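Local coordinates for protein cysteine desulfurase (Thermococcus onnurineus, PDB 5B89) that probably catalyses the pyridoxal-phosphate-dependent removal of sulfur from L-cysteine, giving L-alanine and passing the sulfur to a carrier, at residues D57-K62 and P289-A294; G118-R123 and G174-A179; H226-A231 and E251-T256. One frame throughout, in Å; residues are numbered along the deposited sequence.

Interactions 2 and 3 are neighbours, their centres about 14 Å apart, on one large sheet of the chain. They meet where His119 NE2 lies 2.8 Å from Thr256 O, and beside it Ile120 CG2 packs on Thr256 CG2. Interaction 1 lies elsewhere, at the subunit interface, its centre about 38 Å from that of interaction 2 and about 28 Å from that of interaction 3. It is closer to the bound ligands than interaction 3: the side chain of Ile291 is about 9 Å from a bound pyridoxal phosphate and about 9 Å from a bound alanine, whereas the side chain of Phe229, in interaction 3, is about 14 Å from the cofactor.

Interaction 1: residues D57-K62 and P289-A294; sequences DEYYLK and PNIGGA
Gly292, in the first turn of helix 291-307, is met by two consecutive tyrosines of helix 50-62. Tyr60 OH stands 4.0 Å from Gly292 CA and Tyr59 CD2 3.8 Å from it. A beta carbon here would come within 2.6 Å of Tyr60 OH, a clash that a glycine avoids. Beside it Ile291 supplies a methyl group: CG2 sits over one face of the Tyr59 ring, 3.9 Å from its centroid, a CH-pi contact in which the two side chains cross at about a right angle. Tyr59 arrives there with CG anti to its backbone N (chi1 166°), and its hydroxyl, touched by Ile291 CD1, ends at Ala65 O and Arg64. Tyr59 CD2 also lies over the centre of the Tyr60 ring, so the two tyrosines brace each other.

Asn290 suits the N-cap: its OD1 accepts from Gly293 N at 2.9 Å, the donor standing well above the carbonyl plane. Thr242 of the second subunit reaches both segments, its OG1 bonding to Asn290 OD1 and Gly292 N and its backbone N to Tyr60 OH. Asn290 ND2 bonds instead to Gly243 O of its own chain. Thr288, shortly before this helix, binds a pyridoxal phosphate that does not belong to this chain, consistent with the shared active sites at the dimer interface of fold type I enzymes.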
loop_
_atom_site.group_PDB
_atom_site.type_symbol
_atom_site.label_atom_id
_atom_site.label_comp_id
_atom_site.label_asym_id
_atom_site.label_seq_id
_atom_site.Cartn_x
_atom_site.Cartn_y
_atom_site.Cartn_z
ATOM N N ASP B 57 -15.950 6.179 -2.806
ATOM C CA ASP B 57 -17.110 5.392 -3.215
ATOM C C ASP B 57 -17.429 5.697 -4.683
ATOM O O ASP B 57 -17.881 4.856 -5.387
ATOM C CB ASP B 57 -18.344 5.830 -2.412
ATOM C CG ASP B 57 -18.416 5.301 -0.988
ATOM O OD1 ASP B 57 -17.697 4.485 -0.591
ATOM O OD2 ASP B 57 -19.305 5.801 -0.292
ATOM N N GLU B 58 -17.196 6.927 -5.112
ATOM C CA GLU B 58 -17.438 7.307 -6.477
ATOM C C GLU B 58 -16.507 6.559 -7.429
ATOM O O GLU B 58 -16.922 6.117 -8.436
ATOM C CB GLU B 58 -17.362 8.831 -6.665
ATOM C CG GLU B 58 -17.850 9.276 -8.011
ATOM C CD GLU B 58 -17.518 10.719 -8.373
ATOM O OE1 GLU B 58 -18.273 11.267 -9.178
ATOM O OE2 GLU B 58 -16.537 11.288 -7.925
ATOM N N TYR B 59 -15.255 6.443 -7.043
ATOM C CA TYR B 59 -14.335 5.688 -7.854
ATOM C C TYR B 59 -14.807 4.218 -7.949
ATOM O O TYR B 59 -14.879 3.672 -8.981
ATOM C CB TYR B 59 -12.890 5.694 -7.275
ATOM C CG TYR B 59 -11.960 4.638 -7.888
ATOM C CD1 TYR B 59 -11.600 4.692 -9.177
ATOM C CD2 TYR B 59 -11.487 3.585 -7.153
ATOM C CE1 TYR B 59 -10.801 3.755 -9.743
ATOM C CE2 TYR B 59 -10.666 2.633 -7.703
ATOM C CZ TYR B 59 -10.315 2.719 -8.994
ATOM O OH TYR B 59 -9.530 1.785 -9.559
ATOM N N TYR B 60 -15.060 3.623 -6.806
ATOM C CA TYR B 60 -15.403 2.222 -6.769
ATOM C C TYR B 60 -16.686 1.887 -7.468
ATOM O O TYR B 60 -16.775 0.830 -8.029
ATOM C CB TYR B 60 -15.418 1.643 -5.339
ATOM C CG TYR B 60 -14.032 1.433 -4.824
ATOM C CD1 TYR B 60 -13.247 0.505 -5.371
ATOM C CD2 TYR B 60 -13.507 2.235 -3.867
ATOM C CE1 TYR B 60 -11.959 0.345 -4.956
ATOM C CE2 TYR B 60 -12.202 2.057 -3.422
ATOM C CZ TYR B 60 -11.443 1.114 -4.019
ATOM O OH TYR B 60 -10.193 0.902 -3.692
ATOM N N LEU B 61 -17.668 2.768 -7.412
ATOM C CA LEU B 61 -18.961 2.466 -8.012
ATOM C C LEU B 61 -19.287 3.103 -9.353
ATOM O O LEU B 61 -20.110 2.610 -10.054
ATOM C CB LEU B 61 -20.074 2.763 -7.009
ATOM C CG LEU B 61 -20.019 1.940 -5.744
ATOM C CD1 LEU B 61 -21.033 2.442 -4.769
ATOM C CD2 LEU B 61 -20.216 0.463 -6.007
ATOM N N LYS B 62 -18.598 4.185 -9.695
ATOM C CA LYS B 62 -18.855 4.907 -10.920
ATOM C C LYS B 62 -17.781 4.978 -11.983
ATOM O O LYS B 62 -18.098 5.169 -13.109
ATOM C CB LYS B 62 -19.390 6.325 -10.629
ATOM C CG LYS B 62 -20.664 6.373 -9.808
ATOM C CD LYS B 62 -21.244 7.784 -9.822
ATOM C CE LYS B 62 -22.227 8.053 -8.708
ATOM N NZ LYS B 62 -22.846 6.804 -8.233
ATOM N N PRO B 289 -1.260 1.040 -8.532
ATOM C CA PRO B 289 -1.334 1.844 -7.338
ATOM C C PRO B 289 -2.534 1.727 -6.520
ATOM O O PRO B 289 -3.532 1.170 -7.021
ATOM C CB PRO B 289 -1.117 3.276 -7.818
ATOM C CG PRO B 289 -1.111 3.161 -9.284
ATOM C CD PRO B 289 -1.390 1.800 -9.767
ATOM N N ASN B 290 -2.559 2.290 -5.301
ATOM C CA ASN B 290 -3.781 2.395 -4.599
ATOM C C ASN B 290 -4.587 3.560 -5.128
ATOM O O ASN B 290 -4.606 4.669 -4.556
ATOM C CB ASN B 290 -3.554 2.579 -3.127
ATOM C CG ASN B 290 -4.770 2.515 -2.343
ATOM O OD1 ASN B 290 -5.867 2.397 -2.865
ATOM N ND2 ASN B 290 -4.657 2.612 -0.968
ATOM N N ILE B 291 -5.263 3.300 -6.264
ATOM C CA ILE B 291 -5.975 4.349 -6.979
ATOM C C ILE B 291 -7.047 4.958 -6.096
ATOM O O ILE B 291 -7.204 6.188 -5.937
ATOM C CB ILE B 291 -6.582 3.779 -8.261
ATOM C CG1 ILE B 291 -5.480 3.237 -9.101
ATOM C CG2 ILE B 291 -7.430 4.835 -8.986
ATOM C CD1 ILE B 291 -5.977 2.215 -10.109
ATOM N N GLY B 292 -7.869 4.148 -5.415
ATOM C CA GLY B 292 -8.886 4.627 -4.545
ATOM C C GLY B 292 -8.349 5.451 -3.404
ATOM O O GLY B 292 -8.958 6.413 -3.003
ATOM N N GLY B 293 -7.225 4.951 -2.886
ATOM C CA GLY B 293 -6.644 5.675 -1.759
ATOM C C GLY B 293 -6.031 7.012 -2.153
ATOM O O GLY B 293 -6.165 7.960 -1.399
ATOM N N ALA B 294 -5.408 7.107 -3.302
ATOM C CA ALA B 294 -4.896 8.422 -3.795
ATOM C C ALA B 294 -6.033 9.369 -4.006
ATOM O O ALA B 294 -5.989 10.566 -3.634
ATOM C CB ALA B 294 -4.142 8.226 -5.062
#

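Interaction 2: residues G118-R123 and G174-A179; sequences GHIFKR and GAKLVA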
loop_
_atom_site.group_PDB
_atom_site.type_symbol
_atom_site.label_atom_id
_atom_site.label_comp_id
_atom_site.label_asym_id
_atom_site.label_seq_id
_atom_site.Cartn_x
_atom_site.Cartn_y
_atom_site.Cartn_z
ATOM N N GLY B 118 21.049 3.559 -0.411
ATOM C CA GLY B 118 22.094 2.778 0.221
ATOM C C GLY B 118 23.396 2.771 -0.528
ATOM O O GLY B 118 24.436 2.822 0.057
ATOM N N HIS B 119 23.280 2.722 -1.821
ATOM C CA HIS B 119 24.495 2.653 -2.721
ATOM C C HIS B 119 25.364 3.873 -2.624
ATOM O O HIS B 119 26.554 3.765 -2.968
ATOM C CB HIS B 119 24.030 2.400 -4.174
ATOM C CG HIS B 119 23.311 3.548 -4.783
ATOM N ND1 HIS B 119 23.867 4.527 -5.570
ATOM C CD2 HIS B 119 22.010 3.902 -4.642
ATOM C CE1 HIS B 119 22.948 5.404 -5.921
ATOM N NE2 HIS B 119 21.814 5.044 -5.354
ATOM N N ILE B 120 24.895 5.033 -2.117
ATOM C CA ILE B 120 25.722 6.229 -2.089
ATOM C C ILE B 120 26.726 6.216 -0.934
ATOM O O ILE B 120 27.638 7.036 -0.934
ATOM C CB ILE B 120 24.917 7.538 -2.026
ATOM C CG1 ILE B 120 24.292 7.835 -0.645
ATOM C CG2 ILE B 120 23.850 7.550 -3.087
ATOM C CD1 ILE B 120 23.689 9.249 -0.508
ATOM N N PHE B 121 26.511 5.405 0.055
ATOM C CA PHE B 121 27.313 5.421 1.242
ATOM C C PHE B 121 28.600 4.615 1.162
ATOM O O PHE B 121 28.638 3.619 0.535
ATOM C CB PHE B 121 26.487 4.904 2.436
ATOM C CG PHE B 121 25.327 5.785 2.805
ATOM C CD1 PHE B 121 25.485 6.838 3.654
ATOM C CD2 PHE B 121 24.083 5.537 2.303
ATOM C CE1 PHE B 121 24.439 7.645 3.989
ATOM C CE2 PHE B 121 23.032 6.354 2.615
ATOM C CZ PHE B 121 23.225 7.420 3.445
ATOM N N LYS B 122 29.615 5.109 1.858
ATOM C CA LYS B 122 30.910 4.476 1.957
ATOM C C LYS B 122 31.135 4.168 3.424
ATOM O O LYS B 122 30.679 4.880 4.251
ATOM C CB LYS B 122 31.988 5.463 1.481
ATOM C CG LYS B 122 33.397 5.139 1.862
ATOM C CD LYS B 122 34.388 6.138 1.283
ATOM C CE LYS B 122 35.731 5.450 1.146
ATOM N NZ LYS B 122 36.811 6.117 0.385
ATOM N N ARG B 123 31.860 3.107 3.733
ATOM C CA ARG B 123 32.191 2.777 5.121
ATOM C C ARG B 123 32.724 4.030 5.830
ATOM O O ARG B 123 33.525 4.732 5.287
ATOM C CB ARG B 123 33.237 1.654 5.165
ATOM C CG ARG B 123 33.700 1.239 6.546
ATOM C CD ARG B 123 34.434 -0.092 6.570
ATOM N NE ARG B 123 33.539 -1.210 6.433
ATOM C CZ ARG B 123 32.893 -1.787 7.441
ATOM N NH1 ARG B 123 33.090 -1.399 8.689
ATOM N NH2 ARG B 123 32.067 -2.778 7.203
ATOM N N GLY B 174 29.865 17.479 7.822
ATOM C CA GLY B 174 30.418 16.192 7.443
ATOM C C GLY B 174 29.431 15.036 7.333
ATOM O O GLY B 174 29.847 13.935 7.073
ATOM N N ALA B 175 28.124 15.291 7.603
ATOM C CA ALA B 175 27.202 14.190 7.474
ATOM C C ALA B 175 26.828 13.947 5.986
ATOM O O ALA B 175 26.660 14.907 5.271
ATOM C CB ALA B 175 25.925 14.552 8.238
ATOM N N LYS B 176 26.610 12.681 5.617
ATOM C CA LYS B 176 26.137 12.359 4.307
ATOM C C LYS B 176 24.607 12.586 4.181
ATOM O O LYS B 176 24.119 13.004 3.110
ATOM C CB LYS B 176 26.510 10.928 3.965
ATOM C CG LYS B 176 26.143 10.435 2.563
ATOM C CD LYS B 176 27.267 10.864 1.686
ATOM C CE LYS B 176 27.074 10.324 0.294
ATOM N NZ LYS B 176 28.276 10.796 -0.465
ATOM N N LEU B 177 23.927 12.283 5.276
ATOM C CA LEU B 177 22.436 12.322 5.264
ATOM C C LEU B 177 22.019 12.651 6.705
ATOM O O LEU B 177 22.589 12.162 7.666
ATOM C CB LEU B 177 21.910 10.997 4.777
ATOM C CG LEU B 177 20.342 10.906 4.645
ATOM C CD1 LEU B 177 19.948 10.030 3.450
ATOM C CD2 LEU B 177 19.689 10.407 5.903
ATOM N N VAL B 178 20.952 13.426 6.745
ATOM C CA VAL B 178 20.306 13.890 8.002
ATOM C C VAL B 178 18.819 13.496 7.849
ATOM O O VAL B 178 18.203 13.935 6.831
ATOM C CB VAL B 178 20.455 15.335 8.198
ATOM C CG1 VAL B 178 19.726 15.832 9.441
ATOM C CG2 VAL B 178 21.925 15.801 8.327
ATOM N N ALA B 179 18.286 12.793 8.832
ATOM C CA ALA B 179 16.886 12.425 8.844
ATOM C C ALA B 179 16.244 12.905 10.127
ATOM O O ALA B 179 16.673 12.563 11.174
ATOM C CB ALA B 179 16.728 10.933 8.713
HETATM O O HOH W 1 30.173 8.640 0.317
HETATM O O HOH W 2 28.201 9.048 -2.941
#
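Phe121 and Ile120 hold the side chain of Lys176 along its aliphatic length. The lysine's CG comes obliquely to the Phe121 ring, 3.6 Å from CE1, while farther out its CE lies 3.6 Å from Ile120 CD1. A long aliphatic chain with a charge at its end suits this partly exposed place. Its bend at chi2 (85°) turns the outer carbons toward Ile120 after CG has passed the ring. The phenyl also reaches Leu177, whose CB lies at the ring edge, 4.0 Å from CZ.

The charged end is handled by water. Lys176 NZ donates to two waters, each at 3.0 Å, and both waters donate in turn to Ile120 O, one at 2.9 Å and the other at 3.3 Å. The ammonium and the loop carbonyl are therefore bridged twice.

Within the loop, Ile120 CG1 rests 3.7 Å above one face of the Phe121 ring, offset toward the rim. Farther out, Leu144 of helix 139-148, Ile127 and Leu150 also touch the phenyl. Replacing Phe121 by an alanine is likely to open a gap between Ile120 and Leu177 and to take away the surface on which CG of Lys176 rests. The backbone of Lys176 is held by bonds to Lys126 and Ile206, and that of Leu177 by one to Val128.

The loop joining helix 106-117 to strand 126-129 is thereby packed against the beginning of strand 177-181, strand 126-129's parallel neighbour. This is the end of the sheet at which its parallel strands begin, whereas the cofactor-binding residues Asn185 and Asp210 follow or end such strands, as expected of the large alpha/beta domain of fold type I pyridoxal phosphate enzymes.

Interaction 3: residues H226-A231 and E251-T256; sequences HADFLA and EEFFDT
Asp228, at the entry to strand 229-233, sets its carboxylate against the ring of Phe253. OD1 lies at the edge of that ring, near its plane and 3.4 Å from CE2, with the carboxylate and ring planes 55° apart. An aromatic edge carries slight positive charge, so it makes a tolerable neighbour for an acid. CB adds an apolar touch, 3.6 Å from the same CE2. The acid's stronger partners lie elsewhere: OD1 forms a salt bridge with Arg250, and OD2 bonds to the backbone N of Phe207, so both oxygens of this buried group are satisfied. Arg250 also pairs with Glu252 OE2, which is 5.5 Å from Asp228 OD1, and the shared cation probably offsets the repulsion between the two acids.

Next comes Phe229, where the contact becomes wholly apolar. With CG anti to its carbonyl carbon (chi1 -63°), the ring leans toward the other segment and places CE1 over one face of Phe253, 4.0 Å above the plane and offset toward the rim. Its CZ meets Phe253 CB at 3.9 Å. The ring centroids are 5.2 Å apart and the planes 54° apart, an oblique pair. Phe253 thus uses its edge for the acid and a face for the phenyl, two roles that suit a flat side chain. Val113 and Leu117 of helix 106-117, Ile249 and Phe257 also pack on Phe229, and Ile206 touches all three side chains of the contact.

Leu230 carries the strand onward, its backbone bonded to Tyr248 of strand 245-249. The contact therefore packs the 3-10 turn following strand 245-249 onto the start of strand 229-233. Strand 245-249, which leads into that turn, is the one antiparallel strand of the seven-stranded sheet, as in fold type I pyridoxal phosphate enzymes.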
loop_
_atom_site.group_PDB
_atom_site.type_symbol
_atom_site.label_atom_id
_atom_site.label_comp_id
_atom_site.label_asym_id
_atom_site.label_seq_id
_atom_site.Cartn_x
_atom_site.Cartn_y
_atom_site.Cartn_z
ATOM N N HIS B 226 13.568 22.920 3.053
ATOM C CA HIS B 226 14.784 22.457 2.381
ATOM C C HIS B 226 14.928 20.979 2.263
ATOM O O HIS B 226 15.955 20.365 2.267
ATOM C CB HIS B 226 16.083 23.015 3.021
ATOM C CG HIS B 226 16.054 24.492 3.274
ATOM N ND1 HIS B 226 15.773 25.103 4.492
ATOM C CD2 HIS B 226 16.142 25.475 2.356
ATOM C CE1 HIS B 226 15.779 26.423 4.304
ATOM N NE2 HIS B 226 16.009 26.668 3.023
ATOM N N ALA B 227 13.755 20.326 2.090
ATOM C CA ALA B 227 13.713 18.876 1.976
ATOM C C ALA B 227 14.221 18.329 0.622
ATOM O O ALA B 227 13.883 18.839 -0.395
ATOM C CB ALA B 227 12.238 18.384 2.207
ATOM N N ASP B 228 15.004 17.278 0.732
ATOM C CA ASP B 228 15.362 16.450 -0.404
ATOM C C ASP B 228 14.402 15.228 -0.538
ATOM O O ASP B 228 14.078 14.825 -1.657
ATOM C CB ASP B 228 16.780 15.967 -0.300
ATOM C CG ASP B 228 17.792 17.185 -0.361
ATOM O OD1 ASP B 228 17.622 18.041 -1.223
ATOM O OD2 ASP B 228 18.661 17.130 0.523
ATOM N N PHE B 229 14.002 14.679 0.601
ATOM C CA PHE B 229 12.984 13.597 0.654
ATOM C C PHE B 229 12.095 13.974 1.765
ATOM O O PHE B 229 12.510 14.484 2.820
ATOM C CB PHE B 229 13.631 12.270 0.893
ATOM C CG PHE B 229 14.558 11.847 -0.206
ATOM C CD1 PHE B 229 15.842 12.273 -0.223
ATOM C CD2 PHE B 229 14.140 10.970 -1.190
ATOM C CE1 PHE B 229 16.684 11.871 -1.259
ATOM C CE2 PHE B 229 14.961 10.594 -2.253
ATOM C CZ PHE B 229 16.218 11.026 -2.255
ATOM N N LEU B 230 10.802 13.628 1.582
ATOM C CA LEU B 230 9.780 13.912 2.624
ATOM C C LEU B 230 8.714 12.866 2.586
ATOM O O LEU B 230 8.329 12.493 1.482
ATOM C CB LEU B 230 9.241 15.282 2.536
ATOM C CG LEU B 230 8.251 15.722 3.621
ATOM C CD1 LEU B 230 8.374 17.163 3.915
ATOM C CD2 LEU B 230 6.846 15.415 3.190
ATOM N N ALA B 231 8.313 12.376 3.752
ATOM C CA ALA B 231 7.302 11.250 3.799
ATOM C C ALA B 231 6.146 11.700 4.681
ATOM O O ALA B 231 6.337 12.393 5.679
ATOM C CB ALA B 231 7.962 10.045 4.441
ATOM N N GLU B 251 13.739 16.542 -7.497
ATOM C CA GLU B 251 14.169 16.165 -8.833
ATOM C C GLU B 251 15.658 16.016 -9.045
ATOM O O GLU B 251 16.124 15.220 -9.849
ATOM C CB GLU B 251 13.557 17.116 -9.873
ATOM C CG GLU B 251 14.005 18.516 -9.845
ATOM C CD GLU B 251 13.344 19.422 -10.909
ATOM O OE1 GLU B 251 12.762 18.896 -11.862
ATOM O OE2 GLU B 251 13.408 20.631 -10.705
ATOM N N GLU B 252 16.435 16.793 -8.267
ATOM C CA GLU B 252 17.814 16.590 -8.327
ATOM C C GLU B 252 18.337 15.219 -8.000
ATOM O O GLU B 252 19.468 14.826 -8.367
ATOM C CB GLU B 252 18.534 17.668 -7.558
ATOM C CG GLU B 252 19.098 17.302 -6.247
ATOM C CD GLU B 252 20.249 18.253 -5.850
ATOM O OE1 GLU B 252 21.343 17.787 -5.393
ATOM O OE2 GLU B 252 20.052 19.488 -5.990
ATOM N N PHE B 253 17.549 14.333 -7.309
ATOM C CA PHE B 253 17.886 12.985 -7.050
ATOM C C PHE B 253 17.349 11.948 -7.984
ATOM O O PHE B 253 17.627 10.772 -7.783
ATOM C CB PHE B 253 17.416 12.643 -5.580
ATOM C CG PHE B 253 18.171 13.463 -4.582
ATOM C CD1 PHE B 253 19.401 13.023 -4.065
ATOM C CD2 PHE B 253 17.699 14.711 -4.256
ATOM C CE1 PHE B 253 20.107 13.859 -3.176
ATOM C CE2 PHE B 253 18.435 15.507 -3.410
ATOM C CZ PHE B 253 19.599 15.072 -2.897
ATOM N N PHE B 254 16.690 12.366 -9.075
ATOM C CA PHE B 254 16.177 11.324 -10.021
ATOM C C PHE B 254 17.318 10.490 -10.618
ATOM O O PHE B 254 17.070 9.356 -10.936
ATOM C CB PHE B 254 15.367 11.985 -11.088
ATOM C CG PHE B 254 14.082 12.622 -10.659
ATOM C CD1 PHE B 254 13.461 12.400 -9.383
ATOM C CD2 PHE B 254 13.346 13.442 -11.506
ATOM C CE1 PHE B 254 12.219 12.935 -9.131
ATOM C CE2 PHE B 254 12.132 13.993 -11.210
ATOM C CZ PHE B 254 11.552 13.709 -9.971
ATOM N N ASP B 255 18.538 11.029 -10.779
ATOM C CA ASP B 255 19.682 10.240 -11.388
ATOM C C ASP B 255 20.497 9.492 -10.338
ATOM O O ASP B 255 21.509 8.923 -10.650
ATOM C CB ASP B 255 20.655 11.213 -12.152
ATOM C CG ASP B 255 20.068 11.742 -13.460
ATOM O OD1 ASP B 255 19.133 11.111 -13.996
ATOM O OD2 ASP B 255 20.524 12.814 -13.936
ATOM N N THR B 256 20.119 9.543 -9.070
ATOM C CA THR B 256 20.903 9.023 -7.944
ATOM C C THR B 256 20.034 7.888 -7.282
ATOM O O THR B 256 20.481 6.844 -6.960
ATOM C CB THR B 256 21.151 10.121 -6.857
ATOM O OG1 THR B 256 21.925 11.165 -7.427
ATOM C CG2 THR B 256 21.888 9.557 -5.590
#